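PDB 3O0P: sortase family protein from Streptococcus agalactiae, which probably acts as a class C sortase, a transpeptidase that covalently links pilin subunits during pilus assembly on the surface of this Gram-positive bacterium. Local coordinates for residues A[42-47]-A[162-167]; A[46-51]-A[179-184]. All coordinates share one frame; numbering follows the deposited sequence. Where two conformers were deposited one is given.

Contact 1 (A[42-47]-A[162-167])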
loop_
_atom_site.group_PDB
_atom_site.type_symbol
_atom_site.label_atom_id
_atom_site.label_comp_id
_atom_site.label_asym_id
_atom_site.label_seq_id
_atom_site.Cartn_x
_atom_site.Cartn_y
_atom_site.Cartn_z
ATOM N N VAL A 42 -13.366 -9.527 -3.473
ATOM C CA VAL A 42 -13.447 -10.042 -4.840
ATOM C C VAL A 42 -12.612 -9.214 -5.852
ATOM O O VAL A 42 -12.249 -9.716 -6.928
ATOM C CB VAL A 42 -14.917 -10.118 -5.307
ATOM N N HIS A 43 -12.283 -7.957 -5.516
ATOM C CA HIS A 43 -11.493 -7.102 -6.430
ATOM C C HIS A 43 -10.026 -7.532 -6.512
ATOM O O HIS A 43 -9.242 -6.955 -7.281
ATOM C CB HIS A 43 -11.578 -5.606 -6.041
ATOM N N LEU A 44 -9.656 -8.567 -5.760
ATOM C CA LEU A 44 -8.252 -8.923 -5.652
ATOM C C LEU A 44 -7.718 -9.591 -6.914
ATOM O O LEU A 44 -8.166 -10.669 -7.334
ATOM C CB LEU A 44 -7.987 -9.829 -4.453
ATOM C CG LEU A 44 -7.995 -9.171 -3.079
ATOM C CD1 LEU A 44 -7.834 -10.208 -2.008
ATOM C CD2 LEU A 44 -6.904 -8.125 -2.973
ATOM N N GLU A 45 -6.735 -8.928 -7.493
ATOM C CA GLU A 45 -6.053 -9.429 -8.662
ATOM C C GLU A 45 -4.571 -9.153 -8.493
ATOM O O GLU A 45 -4.190 -8.168 -7.885
ATOM C CB GLU A 45 -6.604 -8.745 -9.918
ATOM C CG GLU A 45 -8.052 -9.117 -10.222
ATOM C CD GLU A 45 -8.690 -8.234 -11.278
ATOM O OE1 GLU A 45 -7.946 -7.648 -12.086
ATOM O OE2 GLU A 45 -9.937 -8.127 -11.301
ATOM N N ASP A 46 -3.747 -10.045 -9.012
ATOM C CA ASP A 46 -2.300 -9.890 -9.036
ATOM C C ASP A 46 -1.852 -8.788 -10.021
ATOM O O ASP A 46 -2.022 -8.936 -11.227
ATOM C CB ASP A 46 -1.732 -11.241 -9.504
ATOM C CG ASP A 46 -0.243 -11.215 -9.739
ATOM O OD1 ASP A 46 0.443 -10.329 -9.177
ATOM O OD2 ASP A 46 0.235 -12.105 -10.476
ATOM N N PRO A 47 -1.241 -7.693 -9.529
ATOM C CA PRO A 47 -0.826 -6.610 -10.436
ATOM C C PRO A 47 0.298 -6.973 -11.381
ATOM O O PRO A 47 0.511 -6.245 -12.359
ATOM C CB PRO A 47 -0.307 -5.517 -9.484
ATOM C CG PRO A 47 -0.863 -5.823 -8.173
ATOM C CD PRO A 47 -1.003 -7.332 -8.124
ATOM N N ASP A 162 -1.218 -16.662 -7.154
ATOM C CA ASP A 162 -2.640 -16.958 -6.947
ATOM C C ASP A 162 -3.000 -17.246 -5.485
ATOM O O ASP A 162 -4.099 -17.728 -5.195
ATOM C CB ASP A 162 -3.085 -18.106 -7.864
ATOM C CG ASP A 162 -2.195 -19.330 -7.770
ATOM O OD1 ASP A 162 -1.284 -19.382 -6.907
ATOM O OD2 ASP A 162 -2.420 -20.249 -8.584
ATOM N N ASN A 163 -2.096 -16.935 -4.563
ATOM C CA ASN A 163 -2.357 -17.125 -3.135
ATOM C C ASN A 163 -2.565 -15.784 -2.435
ATOM O O ASN A 163 -1.604 -15.091 -2.123
ATOM C CB ASN A 163 -1.195 -17.865 -2.471
ATOM C CG ASN A 163 -1.411 -18.088 -0.988
ATOM O OD1 ASN A 163 -2.466 -17.741 -0.437
ATOM N ND2 ASN A 163 -0.404 -18.634 -0.322
ATOM N N PHE A 164 -3.826 -15.434 -2.192
ATOM C CA PHE A 164 -4.162 -14.161 -1.576
ATOM C C PHE A 164 -4.374 -14.263 -0.072
ATOM O O PHE A 164 -4.714 -13.264 0.553
ATOM C CB PHE A 164 -5.447 -13.607 -2.200
ATOM C CG PHE A 164 -5.320 -13.290 -3.654
ATOM C CD1 PHE A 164 -4.512 -12.246 -4.084
ATOM C CD2 PHE A 164 -6.016 -14.024 -4.596
ATOM C CE1 PHE A 164 -4.390 -11.958 -5.428
ATOM C CE2 PHE A 164 -5.898 -13.741 -5.938
ATOM C CZ PHE A 164 -5.084 -12.706 -6.354
ATOM N N SER A 165 -4.179 -15.450 0.507
ATOM C CA SER A 165 -4.519 -15.679 1.917
ATOM C C SER A 165 -3.907 -14.684 2.879
ATOM O O SER A 165 -4.527 -14.307 3.857
ATOM C CB SER A 165 -4.071 -17.084 2.342
ATOM O OG SER A 165 -4.871 -18.085 1.748
ATOM N N ASP A 166 -2.681 -14.277 2.619
ATOM C CA ASP A 166 -1.955 -13.428 3.562
ATOM C C ASP A 166 -2.196 -11.955 3.347
ATOM O O ASP A 166 -1.610 -11.140 4.042
ATOM C CB ASP A 166 -0.466 -13.719 3.473
ATOM C CG ASP A 166 -0.173 -15.177 3.672
ATOM O OD1 ASP A 166 -0.429 -15.689 4.785
ATOM O OD2 ASP A 166 0.273 -15.814 2.709
ATOM N N LEU A 167 -3.068 -11.635 2.392
ATOM C CA LEU A 167 -3.442 -10.245 2.120
ATOM C C LEU A 167 -4.817 -9.889 2.643
ATOM O O LEU A 167 -5.197 -8.741 2.559
ATOM C CB LEU A 167 -3.443 -9.981 0.620
ATOM C CG LEU A 167 -2.097 -10.253 -0.046
ATOM C CD1 LEU A 167 -2.209 -9.951 -1.530
ATOM C CD2 LEU A 167 -0.954 -9.427 0.577
#

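Contact 2 (A[46-51]-A[179-184])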
loop_
_atom_site.group_PDB
_atom_site.type_symbol
_atom_site.label_atom_id
_atom_site.label_comp_id
_atom_site.label_asym_id
_atom_site.label_seq_id
_atom_site.Cartn_x
_atom_site.Cartn_y
_atom_site.Cartn_z
ATOM N N ASP A 46 -3.747 -10.045 -9.012
ATOM C CA ASP A 46 -2.300 -9.890 -9.036
ATOM C C ASP A 46 -1.852 -8.788 -10.021
ATOM O O ASP A 46 -2.022 -8.936 -11.227
ATOM C CB ASP A 46 -1.732 -11.241 -9.504
ATOM C CG ASP A 46 -0.243 -11.215 -9.739
ATOM O OD1 ASP A 46 0.443 -10.329 -9.177
ATOM O OD2 ASP A 46 0.235 -12.105 -10.476
ATOM N N PRO A 47 -1.241 -7.693 -9.529
ATOM C CA PRO A 47 -0.826 -6.610 -10.436
ATOM C C PRO A 47 0.298 -6.973 -11.381
ATOM O O PRO A 47 0.511 -6.245 -12.359
ATOM C CB PRO A 47 -0.307 -5.517 -9.484
ATOM C CG PRO A 47 -0.863 -5.823 -8.173
ATOM C CD PRO A 47 -1.003 -7.332 -8.124
ATOM N N TYR A 48 1.014 -8.062 -11.098
ATOM C CA TYR A 48 2.251 -8.337 -11.813
ATOM C C TYR A 48 2.138 -9.470 -12.811
ATOM O O TYR A 48 3.137 -9.866 -13.390
ATOM C CB TYR A 48 3.407 -8.593 -10.839
ATOM C CG TYR A 48 3.625 -7.393 -9.953
ATOM C CD1 TYR A 48 3.139 -7.355 -8.643
ATOM C CD2 TYR A 48 4.235 -6.235 -10.458
ATOM C CE1 TYR A 48 3.315 -6.233 -7.857
ATOM C CE2 TYR A 48 4.414 -5.120 -9.674
ATOM C CZ TYR A 48 3.941 -5.121 -8.382
ATOM O OH TYR A 48 4.091 -3.998 -7.623
ATOM N N GLU A 49 0.921 -9.966 -13.027
ATOM C CA GLU A 49 0.669 -10.948 -14.082
ATOM C C GLU A 49 0.973 -10.321 -15.434
ATOM O O GLU A 49 0.332 -9.345 -15.822
ATOM C CB GLU A 49 -0.785 -11.410 -14.030
ATOM N N LYS A 50 1.945 -10.884 -16.153
ATOM C CA LYS A 50 2.449 -10.280 -17.382
ATOM C C LYS A 50 1.357 -10.033 -18.422
ATOM O O LYS A 50 1.298 -8.959 -19.033
ATOM C CB LYS A 50 3.545 -11.168 -17.986
ATOM N N LYS A 51 0.493 -11.020 -18.632
ATOM C CA LYS A 51 -0.522 -10.900 -19.670
ATOM C C LYS A 51 -1.893 -10.550 -19.083
ATOM O O LYS A 51 -2.932 -10.921 -19.622
ATOM C CB LYS A 51 -0.557 -12.165 -20.528
ATOM C CG LYS A 51 0.630 -12.228 -21.460
ATOM C CD LYS A 51 0.588 -13.424 -22.389
ATOM C CE LYS A 51 1.291 -14.606 -21.784
ATOM N NZ LYS A 51 1.447 -15.691 -22.799
ATOM N N LEU A 179 3.994 -5.240 -0.892
ATOM C CA LEU A 179 3.940 -6.320 -1.862
ATOM C C LEU A 179 4.803 -6.024 -3.074
ATOM O O LEU A 179 4.721 -4.934 -3.640
ATOM C CB LEU A 179 2.484 -6.508 -2.319
ATOM C CG LEU A 179 2.209 -7.439 -3.495
ATOM C CD1 LEU A 179 2.523 -8.843 -3.116
ATOM C CD2 LEU A 179 0.754 -7.293 -3.965
ATOM N N THR A 180 5.650 -6.968 -3.462
ATOM C CA THR A 180 6.366 -6.823 -4.712
ATOM C C THR A 180 6.588 -8.189 -5.359
ATOM O O THR A 180 6.163 -9.206 -4.813
ATOM C CB THR A 180 7.680 -6.043 -4.541
ATOM O OG1 THR A 180 8.149 -5.626 -5.829
ATOM C CG2 THR A 180 8.764 -6.862 -3.858
ATOM N N CYS A 181 7.223 -8.204 -6.528
ATOM C CA CYS A 181 7.576 -9.442 -7.230
ATOM C C CYS A 181 8.932 -9.977 -6.863
ATOM O O CYS A 181 9.834 -9.212 -6.535
ATOM C CB CYS A 181 7.632 -9.199 -8.715
ATOM S SG CYS A 181 6.068 -8.907 -9.350
ATOM N N THR A 182 9.091 -11.292 -6.956
ATOM C CA THR A 182 10.349 -11.930 -6.610
ATOM C C THR A 182 10.393 -13.277 -7.325
ATOM O O THR A 182 9.343 -13.828 -7.674
ATOM C CB THR A 182 10.458 -12.115 -5.075
ATOM O OG1 THR A 182 11.777 -12.565 -4.736
ATOM C CG2 THR A 182 9.433 -13.121 -4.552
ATOM N N PRO A 183 11.585 -13.780 -7.629
ATOM C CA PRO A 183 12.913 -13.171 -7.575
ATOM C C PRO A 183 12.989 -11.999 -8.533
ATOM O O PRO A 183 12.191 -11.897 -9.481
ATOM C CB PRO A 183 13.853 -14.295 -8.062
ATOM C CG PRO A 183 13.066 -15.556 -7.950
ATOM C CD PRO A 183 11.630 -15.161 -8.137
ATOM N N ILE A 184 13.945 -11.118 -8.291
ATOM C CA ILE A 184 14.091 -9.928 -9.117
ATOM C C ILE A 184 14.274 -10.339 -10.578
ATOM O O ILE A 184 15.107 -11.185 -10.890
ATOM C CB ILE A 184 15.301 -9.093 -8.667
ATOM C CG1 ILE A 184 15.144 -8.694 -7.204
ATOM C CG2 ILE A 184 15.462 -7.852 -9.544
ATOM C CD1 ILE A 184 13.914 -7.899 -6.943
#

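Contact 1 (A[42-47]-A[162-167])
Leu44 lies over the ring of Phe164 where the chain leading into the lid, the segment that shuts the cleft in many pilus-building sortases, passes the loop between strands 148-159 and 174-182. The methylene CB of Leu44 stands almost above the middle of the phenyl ring, 4.2 Å from its centroid and only 10° off the normal, a CH-pi contact over the face. Beyond CB the two side chains run past each other in opposite directions, and CD1 of Leu44 comes to rest 4.2 Å from CB of Phe164. A branched aliphatic chain suits this place because one part of it can lie over the ring while a methyl packs against Phe164 CB.

In Phe164, CG sits beside the backbone N and opposite the carbonyl carbon (chi1 -64°), which sends the ring out toward the 44-46 backbone. Its outermost atom, CZ, lies 3.8 Å from Leu44 O. At the ring's edge, close to its plane, the amide Asp46 N is 4.0 Å from Phe164 CZ. No hydrogen bond crosses between the segments; the contact is made by the phenyl ring against a leucine side chain and backbone atoms. In sortase numbering this is the β6/β7 loop, which leads into the strand carrying the cysteine of the family signature.

The loop shapes itself with its own polar groups. Asn163 OD1 accepts from Ser165 N at 3.0 Å (N-H...O 155°), an Asx turn that brackets Phe164, and OG of Ser165 adds a weak bond to the same oxygen. Leu167 N then donates to Phe164 O at 3.0 Å, closing a turn that overlaps the first. Leu44 also packs on Leu168, Asp46 rests against Pro161, and Asp166 forms a salt bridge with Lys157.

Contact 2 (A[46-51]-A[179-184])
The hydroxyl of Tyr48 and the carbonyl oxygen of Leu179 both hydrogen-bond to OG1 of Thr117, which thus ties lid to strand although Tyr48 OH and Leu179 O are themselves 4.1 Å apart. Nearer the root of the same ring, Cys181 SG approaches obliquely, but Cys181 has two conformers and the 2.9 Å between its SG and Tyr48 CG in this one is too short to be trusted, which leaves the sulfur-aromatic geometry doubtful. Asp46-Pro47-Tyr48 matches the Asp-Pro-aromatic lid motif of class C sortases, and Cys181 ends the TLxTC signature, so it is probably the nucleophile, with His119 and Arg190 completing the usual trio. The tyrosine ring meets His119 edge-to-face and also touches Arg190, consistent with a lid that closes the cleft.

A type I turn from Asp46 to Glu49, with proline's fixed phi at its second position, presents the ring; Tyr48 CG, opposite the carbonyl carbon (chi1 -60°), carries it toward strand 174-182. Tyr48 N donates to Asp46 OD1 at 3.0 Å from above the carboxylate plane, forming an Asx turn, while OD2 forms a salt bridge with Arg190. Pro47 CB lies 4.0 Å above one face of Tyr48, toward the ring's rim.

In the fold
Both contacts start from the loop that follows helix 22-37 and share Asp46 and Pro47, yet their centres are about 12 Å apart. Contact 1 is a surface contact between two loops, held by hydrocarbon on an aromatic face. Contact 2 is buried: three of its four touching residues belong to strand 174-182, and a tyrosine ring faces the probable nucleophile in a doubtful close approach, with Thr117 of the neighbouring strand bridging phenol and carbonyl. Asp46 belongs to both segments: its amide lies at the phenylalanine edge and its carboxylate pairs with Arg190 and shapes the tyrosine turn. Loop 162-167 precedes strand 174-182, and the loop after helix 22-37 touches both, through Leu44 and through Tyr48.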